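Local coordinates for transcriptional activator, putative (PDB 1RTW), which is of unknown function but is a putative transcriptional activator of the all-helical TenA/THI-4/PQQC family, at residues N10-W14 against F191-K196; A131-W136 against E198-W202; L125-K130 against Y164-E169; F17-L23 against W202-Y206. One frame throughout, in Å; residues are numbered along the deposited sequence.

In the fold
From the N terminus, residues 10-14 pair with helix 181-201 in contact 1, closing a loop over most of the chain. Residues 17-23 follow and meet 202-206 in contact 4, which crosses contact 1 and joins the start of helix 21-28 to the chain end. Helix 118-142 then supplies adjoining segments: 125-130 pairs with helix 159-176 in contact 3, nested inside contacts 1 and 4, and 131-136 pairs with 198-202 in contact 2, which crosses contacts 1 and 3. Contacts 2 and 4 share Trp202. Contacts 1 and 4 tie the N-terminal region to the C-terminal one, contact 2 links the latter to helix 118-142, and contact 3 links that helix to 159-176.

Contact 1. Residues N10-W14 against F191-K196; sequences NENIW and FKEVSK
Helix against helix in the all-helical bundle of the TenA family: the short N-terminal helix 11-15 lies on the side of the long helix 181-201, burying 326 Å² between the segments. CA atoms come nearest at Asn10-Lys192 (6.4 Å) and Ile13-Lys196 (6.8 Å). Asn10 occupies the N-cap position, but its side chain (chi1 m) makes no capping bond. Instead its CB points at the other helix, OD1 sits 3.4 Å from Lys192 CB, and ND2 lies 3.4 Å from Phe191 CD1 at the ring edge while bonding to the O of Leu6. Ile13, m then t, reaches across one turn later, with CD1 3.8 Å from Lys196 CG and CG2 3.7 Å from Ser195 O. Trp14 (chi1 m, chi2 46°) starts sideways and swings its indole inward. Its six-membered ring runs nearly parallel to the Phe191 ring (t), planes at 8°, but slid so far that they barely overlap, centroids 5.8 Å apart. Cys127 of helix 118-142 also packs on Phe191 and Ser195. Ser195, chi1 m, gives its proton to Phe191 O at 2.8 Å from OG, and the same OG accepts Trp14 NE1 at 2.8 Å, with an N-H...O angle of 164°.

Contact 2. Residues A131-W136 against E198-W202; sequences AYYEAW and ELIFW
Both backbones are helical here, 131-136 within helix 118-142 and 198-202 with helical phi/psi around the C-terminal part of helix 181-201. They come closest at Ala131-Glu198, CA to CA 7.2 Å, and bury 269 Å² with no hydrogen bond between them. Trp202 bridges the gap: with chi1 m and chi2 109° its indole extends away from its own backbone and lodges among Tyr132, Ala135 and Trp136. Tyr132 takes an off-rotamer chi1 of -110°, which brings its ring alongside: CE2 lies 3.4 Å from Trp202 CZ2, its plane at 22° to the six-membered ring of Trp202, yet centroids 5.3 Å apart leave these rings barely overlapping. The small Ala135 leaves space for the indole, CB 3.8 Å from Trp202 CZ2. Trp136 (chi1 m, chi2 100°) closes the end obliquely, its five-membered ring at 56° to the six-membered ring of Trp202, with NE1 3.8 Å from Trp202 CH2. Tyr132, Trp136 and Trp202 form an aromatic cluster in the interior of this helical bundle, whose family belongs to the heme-oxygenase-like clan, and His20 and Phe22 from the N-terminal region extend it on the other side of Trp202. Tyr132 OH bonds to Trp39 NE1. Glu198, folded m,m, lays OE1 3.6 Å from Ala131 CB and 3.6 Å from Tyr132 CD2, while its OE2 bonds to the hydroxyl of Tyr105.

Contact 3. Residues L125-K130 against Y164-E169; sequences LYCEEK and YVKRIE
A buried, near-antiparallel helix pair joins the middle of helix 118-142 to helix 159-176, in the interior of the bundle. Both segments are regular alpha helix. Their axes approach to 9.7 Å with N-to-C directions 157° apart, a signed crossing of -157°, and CA atoms come nearest at Lys130-Val165 (6.0 Å) and Tyr126-Ile168 (6.1 Å), one turn apart on each helix. Val165 and Ile168 point their CA-to-CB bonds toward the partner. Ile168 (chi1 m, chi2 t) settles between Leu125, Tyr126 and Glu129: its CG2 is 3.7 Å from Tyr126 CB, its CD1 4.1 Å from Leu125 CG and 3.7 Å from Glu129 CG. Val165, chi1 t, fills the next space, CG1 3.8 Å from Lys130 CD and CG2 3.9 Å from Glu129 O. The Tyr126 ring (t) lies beside these side chains, CE1 4.2 Å from Val165 CG1, and Ser3 and Ile7 of helix 2-8 cover it. Tyr164 (t, chi2 58°) curls back so that its OH donates to Glu129 OE2 at 2.6 Å, a short hydrogen bond in a buried setting. A phosphate ion, probably from the crystallisation liquor, lies beside Glu129, folded m,m, and near Glu128; it may mark a pocket enclosed by this near-antiparallel helix pair and its neighbours in the TenA-like helical bundle.

Contact 4. Residues F17-L23 against W202-Y206; sequences FLPHKFL and WDIAY
The protruding side chain is Trp202, whose indole fills a hollow lined by Phe17, His20, Phe22 and Leu23, and which accounts for much of the 491 Å² buried. Residues 17-20 form an irregular turn with a cis peptide before Pro19. Helix 21-28 then starts, its Phe22 CA 6.4 Å from Trp202 CA, while 202-205 keep helical phi/psi without regular bonds. His20 (chi1 t, chi2 -86°) lies flat over the tryptophan stem: Trp202 CB sits 3.3 Å from the His20 ring centroid, a CH-pi contact. The same imidazole N-caps the helix, ND1 accepting from Phe22 N at 2.9 Å, and NE2 donates to Asp203 OD2 at 2.9 Å. Leu23 CD2 covers one indole face, 3.9 Å from the six-membered ring centroid. Phe22 (t) wedges against the Trp202 indole and Ala205, CD1 3.5 Å from Trp202 CE3, CD2 3.7 Å from Ala205 CB and 3.6 Å from Tyr206 OH. Farther out, the extended Lys21 roofs the Tyr206 ring, NZ 4.2 Å from its centroid, a cation-pi contact. An aromatic cluster joined to a His-carboxylate hydrogen bond docks residues 202-206, near the C terminus, onto the N-terminal region of this helical-bundle fold.

Contact 1. Residues N10-W14 against F191-K196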
# COMPACT_ATOMS: atom_id res chain seq x y z
N ASN B 10 -18.57 20.57 11.84
CA ASN B 10 -19.12 19.25 12.17
C ASN B 10 -19.66 19.25 13.59
O ASN B 10 -19.98 18.18 14.13
CB ASN B 10 -18.07 18.14 12.05
CG ASN B 10 -17.65 17.87 10.63
OD1 ASN B 10 -18.24 17.06 9.94
ND2 ASN B 10 -16.60 18.55 10.19
N GLU B 11 -19.77 20.43 14.19
CA GLU B 11 -20.26 20.54 15.56
C GLU B 11 -21.64 19.92 15.74
O GLU B 11 -21.98 19.46 16.83
CB GLU B 11 -20.24 22.00 16.04
CG GLU B 11 -21.28 22.91 15.38
CD GLU B 11 -21.17 24.36 15.84
OE1 GLU B 11 -20.20 24.72 16.55
OE2 GLU B 11 -22.05 25.16 15.47
N ASN B 12 -22.40 19.85 14.66
CA ASN B 12 -23.74 19.27 14.73
C ASN B 12 -23.65 17.76 14.97
O ASN B 12 -24.39 17.21 15.79
CB ASN B 12 -24.53 19.58 13.45
CG ASN B 12 -25.99 19.92 13.73
OD1 ASN B 12 -26.47 21.00 13.36
ND2 ASN B 12 -26.70 19.01 14.39
N ILE B 13 -22.71 17.10 14.29
CA ILE B 13 -22.53 15.66 14.45
C ILE B 13 -21.90 15.36 15.81
O ILE B 13 -22.33 14.43 16.50
CB ILE B 13 -21.64 15.07 13.34
CG1 ILE B 13 -22.31 15.30 11.98
CG2 ILE B 13 -21.41 13.57 13.57
CD1 ILE B 13 -21.50 14.79 10.80
N TRP B 14 -20.90 16.14 16.20
CA TRP B 14 -20.24 15.93 17.49
C TRP B 14 -21.18 16.13 18.67
O TRP B 14 -21.08 15.43 19.68
CB TRP B 14 -19.01 16.84 17.63
CG TRP B 14 -17.83 16.35 16.84
CD1 TRP B 14 -17.84 15.92 15.54
CD2 TRP B 14 -16.48 16.20 17.31
NE1 TRP B 14 -16.59 15.50 15.18
CE2 TRP B 14 -15.73 15.66 16.25
CE3 TRP B 14 -15.84 16.46 18.52
CZ2 TRP B 14 -14.37 15.38 16.35
CZ3 TRP B 14 -14.48 16.19 18.63
CH2 TRP B 14 -13.76 15.65 17.55
N PHE B 191 -12.64 14.18 7.59
CA PHE B 191 -12.96 14.53 8.98
C PHE B 191 -14.46 14.34 9.24
O PHE B 191 -14.87 13.83 10.29
CB PHE B 191 -12.54 15.97 9.29
CG PHE B 191 -12.67 16.34 10.76
CD1 PHE B 191 -13.90 16.76 11.29
CD2 PHE B 191 -11.58 16.23 11.61
CE1 PHE B 191 -14.03 17.06 12.65
CE2 PHE B 191 -11.69 16.53 12.97
CZ PHE B 191 -12.92 16.94 13.49
N LYS B 192 -15.27 14.77 8.27
CA LYS B 192 -16.72 14.65 8.36
C LYS B 192 -17.13 13.18 8.43
O LYS B 192 -17.92 12.78 9.29
CB LYS B 192 -17.38 15.29 7.14
CG LYS B 192 -18.88 15.07 7.03
CD LYS B 192 -19.48 15.82 5.84
CE LYS B 192 -19.29 17.32 6.00
NZ LYS B 192 -19.72 18.07 4.79
N GLU B 193 -16.56 12.37 7.54
CA GLU B 193 -16.87 10.96 7.48
C GLU B 193 -16.42 10.24 8.76
O GLU B 193 -17.16 9.42 9.30
CB GLU B 193 -16.24 10.34 6.22
CG GLU B 193 -16.77 8.96 5.83
CD GLU B 193 -18.24 8.95 5.40
OE1 GLU B 193 -18.79 7.84 5.23
OE2 GLU B 193 -18.84 10.04 5.20
N VAL B 194 -15.23 10.57 9.27
CA VAL B 194 -14.75 9.93 10.49
C VAL B 194 -15.66 10.33 11.66
O VAL B 194 -15.92 9.51 12.55
CB VAL B 194 -13.25 10.26 10.80
CG1 VAL B 194 -12.83 9.67 12.16
CG2 VAL B 194 -12.36 9.69 9.72
N SER B 195 -16.18 11.55 11.61
CA SER B 195 -17.08 12.07 12.64
C SER B 195 -18.35 11.23 12.72
O SER B 195 -18.81 10.88 13.81
CB SER B 195 -17.45 13.52 12.35
OG SER B 195 -16.36 14.38 12.58
N LYS B 196 -18.92 10.90 11.56
CA LYS B 196 -20.12 10.08 11.47
C LYS B 196 -19.87 8.68 12.03
O LYS B 196 -20.72 8.10 12.70
CB LYS B 196 -20.58 9.97 10.01
CG LYS B 196 -21.14 11.27 9.44
CD LYS B 196 -21.57 11.12 7.99
CE LYS B 196 -21.99 12.47 7.39
NZ LYS B 196 -22.43 12.39 5.96

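Contact 2. Residues A131-W136 against E198-W202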
# COMPACT_ATOMS: atom_id res chain seq x y z
N ALA B 131 -12.05 13.18 19.14
CA ALA B 131 -13.41 12.75 19.43
C ALA B 131 -13.47 12.01 20.77
O ALA B 131 -14.34 12.29 21.60
CB ALA B 131 -13.93 11.85 18.34
N TYR B 132 -12.55 11.07 20.98
CA TYR B 132 -12.53 10.30 22.21
C TYR B 132 -12.13 11.12 23.42
O TYR B 132 -12.62 10.88 24.54
CB TYR B 132 -11.66 9.06 22.07
CG TYR B 132 -12.45 7.78 22.04
CD1 TYR B 132 -11.99 6.63 22.67
CD2 TYR B 132 -13.70 7.73 21.42
CE1 TYR B 132 -12.75 5.46 22.69
CE2 TYR B 132 -14.47 6.56 21.44
CZ TYR B 132 -13.99 5.43 22.07
OH TYR B 132 -14.76 4.28 22.07
N TYR B 133 -11.25 12.09 23.20
CA TYR B 133 -10.80 12.96 24.28
C TYR B 133 -12.00 13.74 24.81
O TYR B 133 -12.23 13.78 26.02
CB TYR B 133 -9.71 13.91 23.78
CG TYR B 133 -9.20 14.88 24.83
CD1 TYR B 133 -8.83 14.44 26.10
CD2 TYR B 133 -9.09 16.24 24.55
CE1 TYR B 133 -8.37 15.33 27.07
CE2 TYR B 133 -8.64 17.15 25.50
CZ TYR B 133 -8.27 16.69 26.76
OH TYR B 133 -7.80 17.60 27.70
N GLU B 134 -12.80 14.29 23.90
CA GLU B 134 -13.98 15.06 24.29
C GLU B 134 -15.06 14.21 24.97
O GLU B 134 -15.59 14.60 26.02
CB GLU B 134 -14.57 15.78 23.08
CG GLU B 134 -13.69 16.90 22.54
CD GLU B 134 -13.40 17.98 23.56
OE1 GLU B 134 -14.31 18.33 24.34
OE2 GLU B 134 -12.26 18.49 23.60
N ALA B 135 -15.37 13.05 24.39
CA ALA B 135 -16.40 12.16 24.93
C ALA B 135 -16.10 11.69 26.34
O ALA B 135 -16.95 11.78 27.22
CB ALA B 135 -16.58 10.96 24.01
N TRP B 136 -14.89 11.20 26.55
CA TRP B 136 -14.49 10.72 27.85
C TRP B 136 -14.25 11.87 28.83
O TRP B 136 -14.35 11.69 30.04
CB TRP B 136 -13.28 9.80 27.72
CG TRP B 136 -13.65 8.55 26.98
CD1 TRP B 136 -13.43 8.27 25.66
CD2 TRP B 136 -14.42 7.45 27.49
NE1 TRP B 136 -14.02 7.08 25.32
CE2 TRP B 136 -14.62 6.56 26.42
CE3 TRP B 136 -14.94 7.14 28.75
CZ2 TRP B 136 -15.35 5.37 26.57
CZ3 TRP B 136 -15.66 5.96 28.90
CH2 TRP B 136 -15.85 5.09 27.81
N GLU B 198 -17.63 7.90 14.29
CA GLU B 198 -17.48 8.04 15.74
C GLU B 198 -18.85 8.05 16.41
O GLU B 198 -19.08 7.39 17.42
CB GLU B 198 -16.76 9.35 16.08
CG GLU B 198 -15.24 9.29 15.96
CD GLU B 198 -14.61 8.34 16.97
OE1 GLU B 198 -14.98 8.41 18.16
OE2 GLU B 198 -13.75 7.52 16.60
N LEU B 199 -19.76 8.83 15.82
CA LEU B 199 -21.12 8.93 16.35
C LEU B 199 -21.85 7.59 16.31
O LEU B 199 -22.55 7.24 17.25
CB LEU B 199 -21.91 9.96 15.53
CG LEU B 199 -23.41 9.97 15.85
CD1 LEU B 199 -23.65 10.41 17.29
CD2 LEU B 199 -24.14 10.88 14.88
N ILE B 200 -21.69 6.88 15.21
CA ILE B 200 -22.33 5.59 15.00
C ILE B 200 -21.77 4.48 15.88
O ILE B 200 -22.50 3.59 16.31
CB ILE B 200 -22.22 5.20 13.50
CG1 ILE B 200 -23.12 6.11 12.67
CG2 ILE B 200 -22.59 3.74 13.28
CD1 ILE B 200 -22.90 5.97 11.17
N PHE B 201 -20.47 4.53 16.15
CA PHE B 201 -19.84 3.49 16.95
C PHE B 201 -20.49 3.31 18.31
O PHE B 201 -20.63 2.17 18.79
CB PHE B 201 -18.35 3.77 17.10
CG PHE B 201 -17.54 2.54 17.33
CD1 PHE B 201 -17.35 2.04 18.62
CD2 PHE B 201 -16.93 1.88 16.26
CE1 PHE B 201 -16.58 0.90 18.84
CE2 PHE B 201 -16.15 0.75 16.45
CZ PHE B 201 -15.98 0.25 17.74
N TRP B 202 -20.90 4.41 18.94
CA TRP B 202 -21.52 4.32 20.26
C TRP B 202 -22.78 3.45 20.26
O TRP B 202 -23.06 2.78 21.25
CB TRP B 202 -21.84 5.72 20.80
CG TRP B 202 -20.64 6.58 21.02
CD1 TRP B 202 -20.27 7.68 20.29
CD2 TRP B 202 -19.62 6.42 22.02
NE1 TRP B 202 -19.09 8.19 20.76
CE2 TRP B 202 -18.67 7.44 21.82
CE3 TRP B 202 -19.41 5.50 23.05
CZ2 TRP B 202 -17.53 7.57 22.63
CZ3 TRP B 202 -18.28 5.63 23.85
CH2 TRP B 202 -17.35 6.66 23.63

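Contact 3. Residues L125-K130 against Y164-E169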
# COMPACT_ATOMS: atom_id res chain seq x y z
N LEU B 125 -6.70 10.87 11.84
CA LEU B 125 -6.10 10.57 13.13
C LEU B 125 -6.57 11.58 14.17
O LEU B 125 -7.08 11.20 15.22
CB LEU B 125 -4.58 10.59 13.04
CG LEU B 125 -3.86 10.41 14.38
CD1 LEU B 125 -4.12 9.01 14.92
CD2 LEU B 125 -2.39 10.63 14.20
N TYR B 126 -6.43 12.86 13.85
CA TYR B 126 -6.85 13.94 14.75
C TYR B 126 -8.28 13.76 15.19
O TYR B 126 -8.58 13.76 16.38
CB TYR B 126 -6.71 15.31 14.07
CG TYR B 126 -7.22 16.46 14.92
CD1 TYR B 126 -6.73 16.66 16.21
CD2 TYR B 126 -8.21 17.31 14.45
CE1 TYR B 126 -7.21 17.68 17.01
CE2 TYR B 126 -8.70 18.35 15.25
CZ TYR B 126 -8.20 18.52 16.53
OH TYR B 126 -8.67 19.53 17.34
N CYS B 127 -9.17 13.62 14.21
CA CYS B 127 -10.59 13.45 14.46
C CYS B 127 -10.88 12.32 15.45
O CYS B 127 -11.56 12.52 16.44
CB CYS B 127 -11.30 13.20 13.13
SG CYS B 127 -13.09 13.07 13.23
N GLU B 128 -10.35 11.13 15.18
CA GLU B 128 -10.53 9.96 16.04
C GLU B 128 -10.04 10.17 17.49
O GLU B 128 -10.67 9.70 18.44
CB GLU B 128 -9.79 8.76 15.43
CG GLU B 128 -9.26 7.74 16.45
CD GLU B 128 -7.91 7.14 16.07
OE1 GLU B 128 -7.28 7.60 15.11
OE2 GLU B 128 -7.46 6.19 16.73
N GLU B 129 -8.88 10.79 17.64
CA GLU B 129 -8.32 11.01 18.97
C GLU B 129 -9.05 12.13 19.70
O GLU B 129 -9.38 12.01 20.87
CB GLU B 129 -6.82 11.30 18.91
CG GLU B 129 -5.99 10.26 18.15
CD GLU B 129 -6.01 8.88 18.78
OE1 GLU B 129 -7.09 8.45 19.22
OE2 GLU B 129 -4.98 8.18 18.82
N LYS B 130 -9.29 13.22 18.98
CA LYS B 130 -9.97 14.38 19.53
C LYS B 130 -11.41 14.03 19.93
O LYS B 130 -11.91 14.49 20.96
CB LYS B 130 -9.94 15.52 18.51
CG LYS B 130 -10.71 16.76 18.90
CD LYS B 130 -10.11 17.46 20.09
CE LYS B 130 -10.84 18.76 20.37
NZ LYS B 130 -10.37 19.37 21.64
N TYR B 164 -1.33 14.64 24.03
CA TYR B 164 -1.14 13.86 22.82
C TYR B 164 -2.06 14.43 21.73
O TYR B 164 -1.65 14.61 20.58
CB TYR B 164 -1.44 12.39 23.12
CG TYR B 164 -1.73 11.52 21.92
CD1 TYR B 164 -0.80 11.39 20.89
CD2 TYR B 164 -2.94 10.84 21.81
CE1 TYR B 164 -1.07 10.60 19.78
CE2 TYR B 164 -3.23 10.04 20.71
CZ TYR B 164 -2.28 9.93 19.70
OH TYR B 164 -2.55 9.14 18.60
N VAL B 165 -3.30 14.75 22.11
CA VAL B 165 -4.27 15.32 21.18
C VAL B 165 -3.80 16.70 20.73
O VAL B 165 -3.84 17.03 19.54
CB VAL B 165 -5.67 15.44 21.82
CG1 VAL B 165 -6.60 16.26 20.94
CG2 VAL B 165 -6.26 14.07 22.05
N LYS B 166 -3.32 17.50 21.68
CA LYS B 166 -2.83 18.84 21.39
C LYS B 166 -1.63 18.77 20.45
O LYS B 166 -1.48 19.61 19.55
CB LYS B 166 -2.43 19.54 22.70
CG LYS B 166 -2.06 21.01 22.53
CD LYS B 166 -3.26 21.87 22.13
CE LYS B 166 -4.32 21.92 23.23
NZ LYS B 166 -3.78 22.47 24.51
N ARG B 167 -0.81 17.74 20.63
CA ARG B 167 0.38 17.54 19.81
C ARG B 167 -0.01 17.20 18.37
O ARG B 167 0.63 17.68 17.43
CB ARG B 167 1.25 16.43 20.41
CG ARG B 167 2.65 16.36 19.83
CD ARG B 167 3.48 15.26 20.49
NE ARG B 167 4.83 15.18 19.91
CZ ARG B 167 5.67 14.16 20.07
NH1 ARG B 167 5.33 13.10 20.80
NH2 ARG B 167 6.87 14.20 19.50
N ILE B 168 -1.08 16.42 18.20
CA ILE B 168 -1.56 16.05 16.86
C ILE B 168 -2.14 17.29 16.19
O ILE B 168 -1.90 17.55 15.00
CB ILE B 168 -2.66 14.94 16.94
CG1 ILE B 168 -2.05 13.61 17.37
CG2 ILE B 168 -3.33 14.76 15.59
CD1 ILE B 168 -3.07 12.58 17.79
N GLU B 169 -2.88 18.06 16.98
CA GLU B 169 -3.52 19.29 16.52
C GLU B 169 -2.49 20.27 15.95
O GLU B 169 -2.66 20.78 14.84
CB GLU B 169 -4.27 19.93 17.70
CG GLU B 169 -5.09 21.15 17.35
CD GLU B 169 -5.81 21.74 18.55
OE1 GLU B 169 -6.42 20.97 19.34
OE2 GLU B 169 -5.78 22.98 18.70

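Contact 4. Residues F17-L23 against W202-Y206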
# COMPACT_ATOMS: atom_id res chain seq x y z
N PHE B 17 -22.80 13.12 20.02
CA PHE B 17 -22.09 12.22 20.93
C PHE B 17 -21.49 12.92 22.16
O PHE B 17 -20.76 12.31 22.95
CB PHE B 17 -21.08 11.30 20.22
CG PHE B 17 -19.90 12.00 19.59
CD1 PHE B 17 -18.81 12.39 20.35
CD2 PHE B 17 -19.84 12.17 18.20
CE1 PHE B 17 -17.66 12.92 19.76
CE2 PHE B 17 -18.70 12.69 17.59
CZ PHE B 17 -17.61 13.07 18.36
N LEU B 18 -21.88 14.17 22.35
CA LEU B 18 -21.42 14.96 23.49
C LEU B 18 -22.63 15.52 24.23
O LEU B 18 -22.90 16.73 24.18
CB LEU B 18 -20.50 16.10 23.01
CG LEU B 18 -19.18 15.69 22.35
CD1 LEU B 18 -18.51 16.89 21.69
CD2 LEU B 18 -18.28 15.06 23.38
N PRO B 19 -23.36 14.66 24.97
CA PRO B 19 -23.11 13.23 25.15
C PRO B 19 -24.01 12.31 24.33
O PRO B 19 -25.08 12.70 23.85
CB PRO B 19 -23.42 13.05 26.61
CG PRO B 19 -24.71 13.87 26.71
CD PRO B 19 -24.41 15.12 25.89
N HIS B 20 -23.57 11.07 24.17
CA HIS B 20 -24.36 10.06 23.48
C HIS B 20 -24.97 9.24 24.60
O HIS B 20 -24.45 9.26 25.72
CB HIS B 20 -23.47 9.16 22.61
CG HIS B 20 -24.20 8.02 21.98
ND1 HIS B 20 -24.40 6.82 22.62
CD2 HIS B 20 -24.78 7.90 20.76
CE1 HIS B 20 -25.07 6.00 21.83
NE2 HIS B 20 -25.31 6.63 20.69
N LYS B 21 -26.05 8.53 24.29
CA LYS B 21 -26.75 7.69 25.26
C LYS B 21 -25.76 6.89 26.12
O LYS B 21 -25.86 6.89 27.35
CB LYS B 21 -27.69 6.73 24.52
CG LYS B 21 -28.52 5.81 25.40
CD LYS B 21 -29.31 4.82 24.55
CE LYS B 21 -30.09 3.84 25.41
NZ LYS B 21 -30.78 2.80 24.59
N PHE B 22 -24.78 6.29 25.45
CA PHE B 22 -23.77 5.48 26.13
C PHE B 22 -22.99 6.26 27.18
O PHE B 22 -22.68 5.72 28.25
CB PHE B 22 -22.81 4.88 25.10
CG PHE B 22 -21.83 3.89 25.68
CD1 PHE B 22 -20.58 4.30 26.11
CD2 PHE B 22 -22.16 2.54 25.75
CE1 PHE B 22 -19.66 3.38 26.61
CE2 PHE B 22 -21.25 1.60 26.24
CZ PHE B 22 -20.00 2.03 26.67
N LEU B 23 -22.67 7.52 26.89
CA LEU B 23 -21.92 8.37 27.81
C LEU B 23 -22.74 8.80 29.02
O LEU B 23 -22.20 8.94 30.11
CB LEU B 23 -21.35 9.59 27.08
CG LEU B 23 -20.48 9.29 25.84
CD1 LEU B 23 -19.93 10.57 25.27
CD2 LEU B 23 -19.34 8.34 26.19
N TRP B 202 -20.90 4.41 18.94
CA TRP B 202 -21.52 4.32 20.26
C TRP B 202 -22.78 3.45 20.26
O TRP B 202 -23.06 2.78 21.25
CB TRP B 202 -21.84 5.72 20.80
CG TRP B 202 -20.64 6.58 21.02
CD1 TRP B 202 -20.27 7.68 20.29
CD2 TRP B 202 -19.62 6.42 22.02
NE1 TRP B 202 -19.09 8.19 20.76
CE2 TRP B 202 -18.67 7.44 21.82
CE3 TRP B 202 -19.41 5.50 23.05
CZ2 TRP B 202 -17.53 7.57 22.63
CZ3 TRP B 202 -18.28 5.63 23.85
CH2 TRP B 202 -17.35 6.66 23.63
N ASP B 203 -23.50 3.43 19.15
CA ASP B 203 -24.72 2.62 19.04
C ASP B 203 -24.48 1.11 19.11
O ASP B 203 -25.37 0.35 19.49
CB ASP B 203 -25.47 2.93 17.73
CG ASP B 203 -26.03 4.33 17.69
OD1 ASP B 203 -26.01 4.95 16.60
OD2 ASP B 203 -26.50 4.82 18.74
N ILE B 204 -23.27 0.68 18.75
CA ILE B 204 -22.91 -0.73 18.76
C ILE B 204 -23.21 -1.42 20.08
O ILE B 204 -23.65 -2.57 20.09
CB ILE B 204 -21.41 -0.92 18.40
CG1 ILE B 204 -21.17 -0.57 16.93
CG2 ILE B 204 -20.97 -2.34 18.67
CD1 ILE B 204 -19.70 -0.54 16.53
N ALA B 205 -23.01 -0.72 21.19
CA ALA B 205 -23.27 -1.30 22.50
C ALA B 205 -24.72 -1.79 22.66
O ALA B 205 -24.97 -2.78 23.36
CB ALA B 205 -22.95 -0.28 23.57
N TYR B 206 -25.65 -1.12 22.00
CA TYR B 206 -27.06 -1.48 22.09
C TYR B 206 -27.51 -2.43 20.99
O TYR B 206 -28.68 -2.83 20.95
CB TYR B 206 -27.93 -0.23 22.16
CG TYR B 206 -27.44 0.69 23.26
CD1 TYR B 206 -27.70 0.41 24.60
CD2 TYR B 206 -26.61 1.77 22.97
CE1 TYR B 206 -27.13 1.16 25.62
CE2 TYR B 206 -26.03 2.53 23.97
CZ TYR B 206 -26.29 2.22 25.30
OH TYR B 206 -25.69 2.95 26.30